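Local coordinates for BauA (Acinetobacter baumannii, PDB 6HCP), which probably imports iron across the outer membrane as a TonB-dependent receptor for ferric preacinetobactin, at residues G628-V633 / T650-G655. Numbering follows the deposited sequence.
Sequences GNINAV and TLLDVG. With C8E ((hydroxyethyloxy)tri(ethyloxy)octane), chain B; C8E ((hydroxyethyloxy)tri(ethyloxy)octane), chain C.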
ATOM      1  N   GLY A 628      -2.415  15.609   5.581  1.00 27.03           N
ATOM      2  CA  GLY A 628      -1.330  15.173   4.713  1.00 28.75           C
ATOM      3  C   GLY A 628      -0.090  16.034   4.935  1.00 30.45           C
ATOM      4  O   GLY A 628      -0.178  17.217   5.286  1.00 26.81           O
ATOM      5  N   ASN A 629       1.064  15.414   4.705  1.00 27.06           N
ATOM      6  CA  ASN A 629       2.357  16.068   4.782  1.00 25.31           C
ATOM      7  C   ASN A 629       3.195  15.666   3.571  1.00 25.63           C
ATOM      8  O   ASN A 629       3.206  14.489   3.165  1.00 25.67           O
ATOM      9  CB  ASN A 629       3.109  15.664   6.050  1.00 25.59           C
ATOM     10  CG  ASN A 629       2.543  16.319   7.284  1.00 28.15           C
ATOM     11  OD1 ASN A 629       1.555  15.834   7.822  1.00 29.39           O
ATOM     12  ND2 ASN A 629       3.219  17.352   7.775  1.00 27.80           N
ATOM     13  N   ILE A 630       3.933  16.644   3.048  1.00 24.97           N
ATOM     14  CA  ILE A 630       4.994  16.399   2.094  1.00 25.85           C
ATOM     15  C   ILE A 630       6.295  16.994   2.639  1.00 26.13           C
ATOM     16  O   ILE A 630       6.298  18.015   3.314  1.00 27.14           O
ATOM     17  CB  ILE A 630       4.626  16.973   0.710  1.00 30.91           C
ATOM     18  CG1 ILE A 630       5.663  16.608  -0.349  1.00 33.91           C
ATOM     19  CG2 ILE A 630       4.422  18.472   0.778  1.00 33.80           C
ATOM     20  CD1 ILE A 630       5.171  16.773  -1.774  1.00 37.34           C
ATOM     21  N   ASN A 631       7.389  16.283   2.382  1.00 22.68           N
ATOM     22  CA  ASN A 631       8.712  16.626   2.868  1.00 26.58           C
ATOM     23  C   ASN A 631       9.691  16.331   1.727  1.00 25.31           C
ATOM     24  O   ASN A 631       9.919  15.190   1.415  1.00 27.89           O
ATOM     25  CB  ASN A 631       9.006  15.855   4.159  1.00 26.10           C
ATOM     26  CG  ASN A 631      10.466  15.861   4.586  1.00 32.19           C
ATOM     27  OD1 ASN A 631      11.256  16.668   4.117  1.00 30.79           O
ATOM     28  ND2 ASN A 631      10.855  14.907   5.423  1.00 44.85           N
ATOM     29  N   ALA A 632      10.148  17.381   1.044  1.00 24.65           N
ATOM     30  CA  ALA A 632      11.000  17.273  -0.121  1.00 23.89           C
ATOM     31  C   ALA A 632      12.347  17.931   0.169  1.00 25.53           C
ATOM     32  O   ALA A 632      12.402  19.114   0.514  1.00 25.89           O
ATOM     33  CB  ALA A 632      10.344  17.929  -1.314  1.00 26.61           C
ATOM     34  N   VAL A 633      13.422  17.174  -0.031  1.00 24.68           N
ATOM     35  CA  VAL A 633      14.770  17.721   0.122  1.00 26.51           C
ATOM     36  C   VAL A 633      15.621  17.357  -1.094  1.00 28.98           C
ATOM     37  O   VAL A 633      15.372  16.368  -1.764  1.00 28.45           O
ATOM     38  CB  VAL A 633      15.434  17.265   1.432  1.00 27.88           C
ATOM     39  CG1 VAL A 633      14.540  17.529   2.627  1.00 32.28           C
ATOM     40  CG2 VAL A 633      15.857  15.807   1.397  1.00 28.89           C
ATOM     41  N   THR A 650      11.581  12.703  -1.550  1.00 21.97           N
ATOM     42  CA  THR A 650      10.309  13.328  -1.208  1.00 23.32           C
ATOM     43  C   THR A 650       9.464  12.278  -0.506  1.00 25.26           C
ATOM     44  O   THR A 650       9.270  11.199  -1.030  1.00 27.54           O
ATOM     45  CB  THR A 650       9.622  13.910  -2.453  1.00 26.68           C
ATOM     46  OG1 THR A 650      10.391  15.003  -2.938  1.00 25.54           O
ATOM     47  CG2 THR A 650       8.235  14.433  -2.162  1.00 24.40           C
ATOM     48  N   LEU A 651       9.040  12.581   0.720  1.00 24.04           N
ATOM     49  CA  LEU A 651       8.253  11.663   1.525  1.00 22.88           C
ATOM     50  C   LEU A 651       6.841  12.231   1.713  1.00 22.92           C
ATOM     51  O   LEU A 651       6.668  13.430   1.907  1.00 25.49           O
ATOM     52  CB  LEU A 651       8.957  11.455   2.872  1.00 25.11           C
ATOM     53  CG  LEU A 651      10.409  10.961   2.776  1.00 25.89           C
ATOM     54  CD1 LEU A 651      11.017  10.811   4.162  1.00 29.21           C
ATOM     55  CD2 LEU A 651      10.504   9.639   2.023  1.00 26.14           C
ATOM     56  N   LEU A 652       5.850  11.327   1.717  1.00 23.86           N
ATOM     57  CA  LEU A 652       4.467  11.667   1.938  1.00 25.64           C
ATOM     58  C   LEU A 652       4.001  11.005   3.227  1.00 22.94           C
ATOM     59  O   LEU A 652       4.315   9.850   3.472  1.00 24.57           O
ATOM     60  CB  LEU A 652       3.605  11.165   0.781  1.00 25.63           C
ATOM     61  CG  LEU A 652       3.931  11.725  -0.601  1.00 28.87           C
ATOM     62  CD1 LEU A 652       2.958  11.139  -1.629  1.00 30.53           C
ATOM     63  CD2 LEU A 652       3.879  13.232  -0.617  1.00 30.86           C
ATOM     64  N   ASP A 653       3.131  11.712   3.953  1.00 24.82           N
ATOM     65  CA  ASP A 653       2.440  11.158   5.099  1.00 26.12           C
ATOM     66  C   ASP A 653       0.944  11.495   4.954  1.00 26.38           C
ATOM     67  O   ASP A 653       0.589  12.535   4.429  1.00 25.49           O
ATOM     68  CB  ASP A 653       3.000  11.702   6.422  1.00 27.96           C
ATOM     69  CG  ASP A 653       4.515  11.828   6.472  1.00 30.37           C
ATOM     70  OD1 ASP A 653       5.214  10.794   6.250  1.00 28.97           O
ATOM     71  OD2 ASP A 653       4.989  12.945   6.825  1.00 31.41           O
ATOM     72  N   VAL A 654       0.089  10.654   5.526  1.00 24.66           N
ATOM     73  CA  VAL A 654      -1.350  10.951   5.562  1.00 28.42           C
ATOM     74  C   VAL A 654      -1.907  10.559   6.922  1.00 25.35           C
ATOM     75  O   VAL A 654      -1.401   9.674   7.593  1.00 26.50           O
ATOM     76  CB  VAL A 654      -2.107  10.216   4.441  1.00 29.70           C
ATOM     77  CG1 VAL A 654      -1.750  10.781   3.081  1.00 40.67           C
ATOM     78  CG2 VAL A 654      -1.869   8.716   4.502  1.00 33.09           C
ATOM     79  N   GLY A 655      -3.046  11.165   7.264  1.00 31.05           N
ATOM     80  CA  GLY A 655      -3.697  10.810   8.493  1.00 31.55           C
ATOM     81  C   GLY A 655      -5.178  11.142   8.478  1.00 30.14           C
ATOM     82  O   GLY A 655      -5.634  11.934   7.667  1.00 27.82           O
TER
HETATM   83  C1  C8E B 833      -1.714  12.374   0.256  1.00 55.49           C
HETATM   84  C2  C8E B 833      -1.501  13.863   0.442  1.00 50.90           C
HETATM   85  C3  C8E B 833      -0.103  14.086   0.978  1.00 45.94           C
HETATM   86  C4  C8E B 833       0.427  15.482   0.675  1.00 47.03           C
HETATM   87  C5  C8E B 833      -0.454  16.582   1.225  1.00 51.47           C
HETATM   88  C6  C8E B 833       0.360  17.785   1.660  1.00 48.50           C
HETATM   89  C7  C8E B 833      -0.506  19.035   1.783  1.00 52.41           C
HETATM   90  C8  C8E B 833      -1.942  18.753   1.337  1.00 53.04           C
HETATM   91  C1  C8E C 827      12.531  31.613   0.512  1.00 60.20           C
HETATM   92  C2  C8E C 827      12.397  30.713  -0.690  1.00 63.07           C
HETATM   93  C3  C8E C 827      13.256  29.458  -0.563  1.00 54.75           C
HETATM   94  C4  C8E C 827      13.030  28.552  -1.774  1.00 63.17           C
HETATM   95  C5  C8E C 827      13.722  27.201  -1.633  1.00 64.66           C
HETATM   96  C6  C8E C 827      13.072  26.142  -2.521  1.00 58.87           C
HETATM   97  C7  C8E C 827      13.559  24.745  -2.152  1.00 61.68           C
HETATM   98  C8  C8E C 827      12.632  23.626  -2.654  1.00 50.90           C
HETATM   99  O9  C8E C 827      13.363  22.449  -2.978  1.00 48.35           O
HETATM  100  C10 C8E C 827      12.816  21.188  -2.565  1.00 41.83           C
HETATM  101  C11 C8E C 827      13.723  20.029  -2.943  1.00 47.66           C
HETATM  102  O12 C8E C 827      13.369  19.384  -4.169  1.00 53.96           O
HETATM  103  C13 C8E C 827      14.449  19.423  -5.149  1.00 79.35           C
HETATM  104  C14 C8E C 827      15.062  18.038  -5.461  1.00 87.85           C
HETATM  105  O15 C8E C 827      16.494  18.007  -5.756  1.00 78.65           O
HETATM  106  C16 C8E C 827      17.078  16.663  -5.676  1.00 42.91           C
HETATM  107  C17 C8E C 827      18.623  16.552  -5.876  1.00 43.03           C
HETATM  108  O18 C8E C 827      18.932  15.126  -6.013  1.00 38.71           O
HETATM  109  O   HOH W   1      13.157  15.168  -3.531  1.00 31.05           O
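The amide of Asn629 and the carboxylate of Asp653 have their planes 47° apart, and the side chains slant across each other; the closest approach is Asp653 OD2 to Asn629 CB, 3.4 Å, while Asp653 OD1 accepts a hydrogen bond from the backbone N of Asn675. They sit across an antiparallel hairpin of the transmembrane beta-barrel formed by strands 622-637 and 645-662; the axes of 628-633 and 650-655 run at 168°. Two hydrogen-bonded pairs fix the register. Asn629 and Asp653 exchange N-H...O bonds, 2.9 Å from Asn629 N to Asp653 O, and Asn631 and Leu651 do likewise, with Leu651 N 2.8 Å from Asn631 O.

Asn629, Asn631, Leu651 and Asp653 share one face of the sheet; Ile630, Ala632, Thr650, Leu652 and Val654 take the other. That second face is largely apolar, the Thr650 hydroxyl being the exception, and carries the chain B C8E detergent, whose alkyl chain crosses Gly628, consistent with a surface turned to lipid, although a second subunit also packs there through its Phe186 and Tyr180. Ile630 and Leu652 lie side by side, CG1 of Ile630 3.8 Å from CD2 of Leu652. A chi1 of -174° sets CG1 of Ile630 anti to the backbone N, and this CG1 lies 3.8 Å from Thr650 CG2. At the Ala632-Thr650 pair, Thr650 OG1 stands 3.3 Å from Ala632 CB and 2.8 Å from a water oxygen, and that water donates a hydrogen bond to Val633 O.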